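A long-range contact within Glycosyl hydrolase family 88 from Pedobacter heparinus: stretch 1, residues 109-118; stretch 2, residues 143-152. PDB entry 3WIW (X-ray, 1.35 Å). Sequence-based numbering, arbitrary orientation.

Stretch 1, residues 109-118: QYVKDTHDLG
Stretch 2 143-152: NGAANLYARF

Three direct hydrogen bonds join the stretches, all using side chains of stretch 2: Asn143 and Asn147 on its helix, and Arg151. Lys112 NZ donates to Asn147 OD1 at 2.8 Å; its CA-to-CB bond points sideways, and chi angles m, t, t, m carry the ammonium back to the helix. Asn143 ND2 donates to Gln109 OE1 (2.8 Å, 160° at the hydrogen), with Gln109 at chi1 p, chi2 t, chi3 -67° and Asn143 at chi1 m, chi2 -24°. Arg151 NH1 donates to Lys112 O (3.0 Å, 148°), which lies at the guanidinium edge, near its plane, while Thr114 N and Asp113 C lie over one face. Arg151 points toward stretch 1 and reaches it through m, t, p and a chi4 of 79°.

Asn147, chi1 m and chi2 -32°, has the largest covered area, 89 Å². Its amide offers both polarities: besides OD1 accepting from lysine, ND2 donates to water 1 (3.0 Å), which donates to Val111 O (2.8 Å). Water 2 donates to both Lys112 O and Asn147 O, each at 2.8 Å, bridging the two backbones.

The chains run in the same sense: CA separations are 4.5 Å for Gln109-Gly144, 5.5 Å for Lys112-Asn147 and 6.1 Å for His115-Leu148. Stretch 1 leaves a 3-10 segment at Tyr110, extends at Val111 (-81/130) and Thr114 (-152/146), and enters a helix at Leu117. Asp116 N donates to Thr114 OG1 (3.0 Å), bracing the turn before that helix.

Apolar packing closes the contact. Leu117 (m, t) points toward the helix, placing CD1 3.9 Å from Leu148 CB and 3.5 Å from Gly144 O; glycine presents backbone here without a side chain. Leu148 (t, p) brings CD1 to 3.5 Å from His115 O. Together the stretches bury 576 Å².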

# COMPACT_ATOMS: atom_id res chain seq x y z
N GLN A 109 7.70 -9.49 -14.88
CA GLN A 109 8.14 -10.80 -14.38
C GLN A 109 9.63 -11.05 -14.61
O GLN A 109 10.16 -12.06 -14.12
CB GLN A 109 7.35 -11.91 -15.04
CG GLN A 109 7.75 -12.19 -16.48
CD GLN A 109 6.85 -13.18 -17.15
OE1 GLN A 109 6.83 -14.36 -16.79
NE2 GLN A 109 6.10 -12.72 -18.13
N TYR A 110 10.31 -10.17 -15.34
CA TYR A 110 11.74 -10.33 -15.61
C TYR A 110 12.58 -9.31 -14.83
O TYR A 110 13.80 -9.29 -14.95
CB TYR A 110 12.02 -10.23 -17.11
CG TYR A 110 11.19 -11.16 -17.93
CD1 TYR A 110 11.37 -12.53 -17.85
CD2 TYR A 110 10.24 -10.66 -18.82
CE1 TYR A 110 10.61 -13.40 -18.63
CE2 TYR A 110 9.48 -11.51 -19.60
CZ TYR A 110 9.66 -12.87 -19.48
OH TYR A 110 8.91 -13.73 -20.24
N VAL A 111 11.93 -8.46 -14.04
CA VAL A 111 12.63 -7.40 -13.32
C VAL A 111 13.29 -7.92 -12.04
O VAL A 111 12.64 -8.57 -11.21
CB VAL A 111 11.66 -6.25 -13.01
CG1 VAL A 111 12.31 -5.23 -12.07
CG2 VAL A 111 11.20 -5.59 -14.31
N LYS A 112 14.57 -7.59 -11.86
CA LYS A 112 15.40 -8.15 -10.80
C LYS A 112 15.94 -7.13 -9.80
O LYS A 112 16.48 -7.51 -8.76
CB LYS A 112 16.58 -8.91 -11.40
CG LYS A 112 16.14 -10.09 -12.23
CD LYS A 112 17.35 -10.76 -12.86
CE LYS A 112 16.95 -11.94 -13.71
NZ LYS A 112 16.39 -13.06 -12.89
N ASP A 113 15.78 -5.84 -10.11
CA ASP A 113 16.50 -4.79 -9.37
C ASP A 113 15.74 -4.11 -8.23
O ASP A 113 16.21 -3.11 -7.69
CB ASP A 113 17.06 -3.74 -10.32
CG ASP A 113 15.98 -2.92 -11.03
OD1 ASP A 113 14.76 -3.19 -10.87
OD2 ASP A 113 16.36 -1.97 -11.76
N THR A 114 14.59 -4.66 -7.85
CA THR A 114 13.77 -3.96 -6.85
C THR A 114 12.87 -4.86 -5.99
O THR A 114 12.33 -5.88 -6.46
CB THR A 114 12.88 -2.89 -7.53
OG1 THR A 114 12.14 -2.17 -6.53
CG2 THR A 114 11.90 -3.51 -8.54
N HIS A 115 12.69 -4.46 -4.74
CA HIS A 115 11.72 -5.13 -3.88
C HIS A 115 10.27 -4.88 -4.29
O HIS A 115 9.38 -5.61 -3.83
CB HIS A 115 11.88 -4.69 -2.43
CG HIS A 115 11.47 -3.27 -2.16
ND1 HIS A 115 10.63 -2.94 -1.13
CD2 HIS A 115 11.81 -2.11 -2.78
CE1 HIS A 115 10.44 -1.62 -1.13
NE2 HIS A 115 11.17 -1.09 -2.10
N ASP A 116 10.03 -3.91 -5.18
CA ASP A 116 8.67 -3.43 -5.45
C ASP A 116 7.84 -4.35 -6.35
O ASP A 116 6.74 -3.99 -6.77
CB ASP A 116 8.68 -2.00 -6.00
CG ASP A 116 8.98 -0.97 -4.93
OD1 ASP A 116 8.54 -1.18 -3.78
OD2 ASP A 116 9.65 0.04 -5.26
N LEU A 117 8.32 -5.57 -6.60
CA LEU A 117 7.56 -6.56 -7.35
C LEU A 117 6.22 -6.90 -6.69
O LEU A 117 5.27 -7.29 -7.37
CB LEU A 117 8.36 -7.84 -7.51
CG LEU A 117 9.66 -7.64 -8.30
CD1 LEU A 117 10.45 -8.95 -8.30
CD2 LEU A 117 9.38 -7.15 -9.73
N GLY A 118 6.12 -6.76 -5.37
CA GLY A 118 4.83 -6.95 -4.72
C GLY A 118 3.82 -5.88 -5.15
O GLY A 118 2.69 -6.19 -5.59
N ASN A 143 7.37 -16.35 -11.78
CA ASN A 143 8.66 -15.77 -12.15
C ASN A 143 9.00 -14.56 -11.28
O ASN A 143 10.13 -14.42 -10.82
CB ASN A 143 8.70 -15.39 -13.63
CG ASN A 143 8.82 -16.58 -14.54
OD1 ASN A 143 9.31 -17.64 -14.13
ND2 ASN A 143 8.36 -16.43 -15.76
N GLY A 144 8.01 -13.69 -11.03
CA GLY A 144 8.22 -12.51 -10.20
C GLY A 144 8.62 -12.90 -8.79
O GLY A 144 9.48 -12.26 -8.18
N ALA A 145 7.97 -13.92 -8.25
CA ALA A 145 8.28 -14.30 -6.88
C ALA A 145 9.71 -14.80 -6.73
O ALA A 145 10.37 -14.51 -5.73
CB ALA A 145 7.28 -15.32 -6.36
N ALA A 146 10.19 -15.55 -7.71
CA ALA A 146 11.57 -16.02 -7.64
C ALA A 146 12.52 -14.84 -7.66
O ALA A 146 13.52 -14.82 -6.93
CB ALA A 146 11.87 -16.97 -8.81
N ASN A 147 12.21 -13.82 -8.46
CA ASN A 147 13.07 -12.63 -8.52
C ASN A 147 13.04 -11.81 -7.24
O ASN A 147 14.06 -11.23 -6.83
CB ASN A 147 12.69 -11.76 -9.72
CG ASN A 147 13.19 -12.36 -11.03
OD1 ASN A 147 14.23 -13.03 -11.07
ND2 ASN A 147 12.43 -12.14 -12.11
N LEU A 148 11.89 -11.78 -6.58
CA LEU A 148 11.79 -11.08 -5.31
C LEU A 148 12.59 -11.82 -4.24
O LEU A 148 13.38 -11.22 -3.49
CB LEU A 148 10.33 -10.92 -4.91
CG LEU A 148 10.11 -10.15 -3.60
CD1 LEU A 148 10.79 -8.78 -3.63
CD2 LEU A 148 8.61 -9.99 -3.36
N TYR A 149 12.42 -13.14 -4.18
CA TYR A 149 13.13 -13.94 -3.21
C TYR A 149 14.64 -13.84 -3.41
O TYR A 149 15.40 -13.85 -2.44
CB TYR A 149 12.71 -15.40 -3.33
CG TYR A 149 13.59 -16.35 -2.56
CD1 TYR A 149 13.55 -16.41 -1.17
CD2 TYR A 149 14.47 -17.18 -3.24
CE1 TYR A 149 14.35 -17.29 -0.46
CE2 TYR A 149 15.27 -18.06 -2.56
CZ TYR A 149 15.20 -18.12 -1.17
OH TYR A 149 16.02 -19.04 -0.53
N ALA A 150 15.09 -13.74 -4.66
CA ALA A 150 16.53 -13.62 -4.96
C ALA A 150 17.17 -12.42 -4.25
O ALA A 150 18.37 -12.41 -4.00
CB ALA A 150 16.78 -13.55 -6.46
N ARG A 151 16.36 -11.41 -3.93
CA ARG A 151 16.86 -10.21 -3.26
C ARG A 151 17.02 -10.38 -1.74
O ARG A 151 17.60 -9.52 -1.08
CB ARG A 151 15.95 -9.03 -3.60
CG ARG A 151 15.90 -8.73 -5.10
CD ARG A 151 15.19 -7.41 -5.42
NE ARG A 151 15.87 -6.26 -4.78
CZ ARG A 151 16.98 -5.68 -5.24
NH1 ARG A 151 17.52 -6.07 -6.39
NH2 ARG A 151 17.54 -4.69 -4.53
N PHE A 152 16.48 -11.46 -1.18
CA PHE A 152 16.66 -11.73 0.24
C PHE A 152 18.09 -12.18 0.49
O PHE A 152 18.62 -13.06 -0.20
CB PHE A 152 15.68 -12.82 0.70
CG PHE A 152 15.81 -13.20 2.14
CD1 PHE A 152 15.23 -12.45 3.14
CD2 PHE A 152 16.51 -14.34 2.49
CE1 PHE A 152 15.34 -12.83 4.47
CE2 PHE A 152 16.61 -14.75 3.81
CZ PHE A 152 16.04 -13.98 4.81
O HOH W 1 10.35 -10.08 -11.61
O HOH W 2 16.25 -10.28 -8.24